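PDB 6IQ1: adenosine 5'-monophosphoramidase from Candida albicans, which probably hydrolyses adenosine 5'-monophosphoramidate substrates to AMP and an amine, as a homodimer of the histidine triad (HINT) family. Local coordinates for residues 63-66 with 67-70; 134-137 with 138-142. One frame throughout, in Å; residues are numbered along the deposited sequence.

Contact 1: residues 63-66 with 67-70; sequences DILP and VVKK
L65 O accepts the amide of K69 at 2.8 Å from its N, and I64 O takes V68 N at 2.9 Å. P66 O follows with K70 N at 3.0 Å, completing three sound i to i+4 bonds. The first of the series is weak: V67 N lies 3.3 Å from D63 O. P66 illustrates what a proline does within a helix: its ring nitrogen has no hydrogen to give to the turn before it, so the helix kinks there, while its carbonyl still serves the turn that follows.

Side chains fill in around this ladder. V67 CG2, set beside its own backbone N (CG1 is anti to that N, chi1 170°), is brought back over the preceding turn and comes within 3.2 Å of D63 O. D63 OD2 lies 3.9 Å from the same methyl, V67 CG2, but its polar partner is T28, whose OG1 hydrogen-bonds to OD2. One residue along, the methyls I64 CG2 and V68 CG2 meet at 4.2 Å, and L65 CD2 touches V68 CG2 more loosely. The extended chains of K69 and K70 leave the helix for the second subunit: K69 NZ bonds to I56 O and makes a salt bridge with D58 there, and K70 NZ pairs with D148 of that subunit.

The helix 58-74 thus has two apolar coverings. V67 and V68 rest on I44 of strand 42-46 and I64 on P46 of the same strand, with V67 also on I23 of strand 21-24, whereas I64 packs on L65, L65 on F107 and V68 on L53 of the second subunit, placing this helix between its own sheet and the dimer partner.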
# COMPACT_ATOMS: atom_id res chain seq x y z
N ASP D 63 -0.28 11.98 -4.92
CA ASP D 63 0.22 12.71 -3.78
C ASP D 63 0.38 11.84 -2.53
O ASP D 63 1.11 12.23 -1.60
CB ASP D 63 -0.71 13.89 -3.50
CG ASP D 63 -0.25 14.74 -2.35
OD1 ASP D 63 0.87 15.28 -2.41
OD2 ASP D 63 -1.01 14.85 -1.37
N ILE D 64 -0.23 10.65 -2.50
CA ILE D 64 -0.28 9.85 -1.28
C ILE D 64 1.11 9.32 -0.91
O ILE D 64 1.60 9.56 0.20
CB ILE D 64 -1.31 8.73 -1.44
CG1 ILE D 64 -2.69 9.30 -1.20
CG2 ILE D 64 -1.02 7.54 -0.49
CD1 ILE D 64 -3.75 8.44 -1.79
N LEU D 65 1.74 8.56 -1.79
CA LEU D 65 3.02 7.96 -1.43
C LEU D 65 4.13 8.97 -1.10
O LEU D 65 4.94 8.68 -0.20
CB LEU D 65 3.46 6.98 -2.53
CG LEU D 65 2.51 5.79 -2.68
CD1 LEU D 65 2.96 4.86 -3.79
CD2 LEU D 65 2.34 5.05 -1.34
N PRO D 66 4.23 10.14 -1.76
CA PRO D 66 5.18 11.13 -1.24
C PRO D 66 4.86 11.60 0.17
O PRO D 66 5.78 11.84 0.96
CB PRO D 66 5.08 12.27 -2.27
CG PRO D 66 4.77 11.56 -3.52
CD PRO D 66 3.78 10.49 -3.11
N VAL D 67 3.58 11.67 0.54
CA VAL D 67 3.27 11.98 1.93
C VAL D 67 3.71 10.84 2.85
O VAL D 67 4.30 11.07 3.91
CB VAL D 67 1.78 12.30 2.09
CG1 VAL D 67 1.41 12.37 3.57
CG2 VAL D 67 1.44 13.58 1.33
N VAL D 68 3.42 9.58 2.46
CA VAL D 68 3.85 8.44 3.27
C VAL D 68 5.36 8.45 3.43
O VAL D 68 5.89 8.23 4.52
CB VAL D 68 3.35 7.11 2.67
CG1 VAL D 68 3.80 5.92 3.52
CG2 VAL D 68 1.84 7.10 2.52
N LYS D 69 6.08 8.76 2.35
CA LYS D 69 7.53 8.85 2.43
C LYS D 69 7.96 9.92 3.43
O LYS D 69 8.84 9.68 4.26
CB LYS D 69 8.12 9.15 1.06
CG LYS D 69 9.59 9.43 1.11
CD LYS D 69 10.14 9.50 -0.28
CE LYS D 69 11.53 10.06 -0.29
NZ LYS D 69 11.75 10.56 -1.65
N LYS D 70 7.35 11.10 3.35
CA LYS D 70 7.67 12.15 4.32
C LYS D 70 7.35 11.70 5.75
O LYS D 70 8.11 12.01 6.68
CB LYS D 70 6.92 13.44 3.95
CG LYS D 70 7.56 14.69 4.54
CD LYS D 70 6.78 15.91 4.20
CE LYS D 70 7.24 17.14 4.99
NZ LYS D 70 6.43 18.33 4.63

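Contact 2: residues 134-137 with 138-142; sequences GKLH and EKLKE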
# COMPACT_ATOMS: atom_id res chain seq x y z
N GLY D 134 0.70 -18.09 -18.17
CA GLY D 134 0.68 -17.61 -19.55
C GLY D 134 -0.72 -17.33 -20.07
O GLY D 134 -0.95 -16.32 -20.73
N LYS D 135 -1.67 -18.24 -19.80
CA LYS D 135 -3.03 -18.02 -20.27
C LYS D 135 -3.69 -16.88 -19.51
O LYS D 135 -4.45 -16.10 -20.09
CB LYS D 135 -3.87 -19.30 -20.14
CG LYS D 135 -3.13 -20.56 -20.63
CD LYS D 135 -3.95 -21.84 -20.53
CE LYS D 135 -3.31 -23.01 -21.33
NZ LYS D 135 -2.46 -23.95 -20.49
N LEU D 136 -3.38 -16.75 -18.23
CA LEU D 136 -3.85 -15.60 -17.48
C LEU D 136 -3.24 -14.31 -18.03
O LEU D 136 -3.91 -13.27 -18.11
CB LEU D 136 -3.49 -15.77 -16.00
CG LEU D 136 -3.77 -14.55 -15.14
CD1 LEU D 136 -5.28 -14.25 -15.04
CD2 LEU D 136 -3.16 -14.74 -13.78
N HIS D 137 -1.97 -14.37 -18.44
CA HIS D 137 -1.30 -13.19 -18.93
C HIS D 137 -1.87 -12.74 -20.28
O HIS D 137 -1.91 -11.54 -20.57
CB HIS D 137 0.19 -13.45 -19.06
CG HIS D 137 0.94 -12.34 -19.72
ND1 HIS D 137 1.45 -12.45 -21.00
CD2 HIS D 137 1.28 -11.11 -19.28
CE1 HIS D 137 2.07 -11.33 -21.32
NE2 HIS D 137 1.97 -10.50 -20.29
N GLU D 138 -2.28 -13.70 -21.11
CA GLU D 138 -2.91 -13.33 -22.38
C GLU D 138 -4.28 -12.72 -22.14
O GLU D 138 -4.66 -11.75 -22.81
CB GLU D 138 -2.99 -14.55 -23.29
CG GLU D 138 -3.66 -14.28 -24.63
CD GLU D 138 -4.17 -15.55 -25.31
OE1 GLU D 138 -3.71 -16.65 -24.94
OE2 GLU D 138 -5.03 -15.43 -26.21
N LYS D 139 -5.02 -13.23 -21.15
CA LYS D 139 -6.34 -12.68 -20.87
C LYS D 139 -6.25 -11.25 -20.35
O LYS D 139 -7.04 -10.39 -20.74
CB LYS D 139 -7.08 -13.57 -19.87
CG LYS D 139 -8.26 -12.88 -19.20
CD LYS D 139 -9.04 -13.80 -18.26
CE LYS D 139 -10.00 -12.97 -17.40
NZ LYS D 139 -10.95 -13.78 -16.57
N LEU D 140 -5.27 -10.97 -19.48
CA LEU D 140 -5.12 -9.61 -18.95
C LEU D 140 -4.59 -8.65 -20.00
O LEU D 140 -4.94 -7.46 -19.98
CB LEU D 140 -4.19 -9.63 -17.74
CG LEU D 140 -4.69 -10.44 -16.56
CD1 LEU D 140 -3.64 -10.39 -15.46
CD2 LEU D 140 -6.04 -9.91 -16.07
N LYS D 141 -3.76 -9.12 -20.93
CA LYS D 141 -3.28 -8.24 -21.99
C LYS D 141 -4.43 -7.79 -22.89
O LYS D 141 -4.51 -6.61 -23.25
CB LYS D 141 -2.19 -8.94 -22.81
CG LYS D 141 -0.79 -8.48 -22.42
CD LYS D 141 0.10 -8.38 -23.62
CE LYS D 141 0.33 -9.77 -24.23
NZ LYS D 141 1.23 -9.74 -25.42
N GLU D 142 -5.33 -8.71 -23.27
CA GLU D 142 -6.50 -8.32 -24.06
C GLU D 142 -7.27 -7.21 -23.35
O GLU D 142 -7.62 -6.19 -23.96
CB GLU D 142 -7.41 -9.53 -24.32
CG GLU D 142 -6.85 -10.54 -25.34
CD GLU D 142 -7.68 -11.83 -25.50
OE1 GLU D 142 -7.68 -12.40 -26.63
OE2 GLU D 142 -8.32 -12.30 -24.53
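L136 and L140, one turn apart, make the apolar part of this contact: L136 CD1 lies 4.1 Å from L140 CG, the two side chains crossing at an angle. L140 CG also sits 3.3 Å from L136 O, because chi1 of -62° keeps it beside its own backbone N and over the preceding turn.

The aromatic part pairs H137 with K141. The lysine chain, bent at chi2 and chi3, passes the imidazole at a slant, so that its CE comes within 3.7 Å of H137 CE1 and its CG lies near NE2. The approach is through methylene carbons, with the ammonium further off. The polar end of the ring is turned to another molecule, since H137 NE2 hydrogen-bonds to K21 O of the second subunit.

Backbone bonds unite both groups: E138, K139, L140 and K141 donate in turn to the carbonyls of G134, K135, L136 and H137, with L140 N to L136 O at 3.0 Å.

This i to i+4 pattern is that of an alpha-helix. L136 meets E39, and H137 and L140 meet L32, of the second subunit, while K135, E138, K139 and K141 are exposed, a split that makes the C-terminal helix 130-147 amphipathic here, laid against the dimer partner.

Overall arrangement
Followed from the N terminus, the chain passes through helix 8-14 and strands 21-24, 28-32 and 42-46, then reaches contact 1 in helix 58-74. Strands 87-94 and 107-112 complete the antiparallel sheet before the short strand 120-122 leads out to helix 130-147, which carries contact 2. Each contact is local, between residues about one turn apart in a continuous helix, and closes no loop; the two stand in series, neither nested nor crossed. The centres of contacts 1 and 2 are about 32 Å apart, and the two do not touch. What they share is the second subunit: contact 1 joins the sheet to it near the body of the fold, and contact 2 meets it through the outlying C-terminal helix.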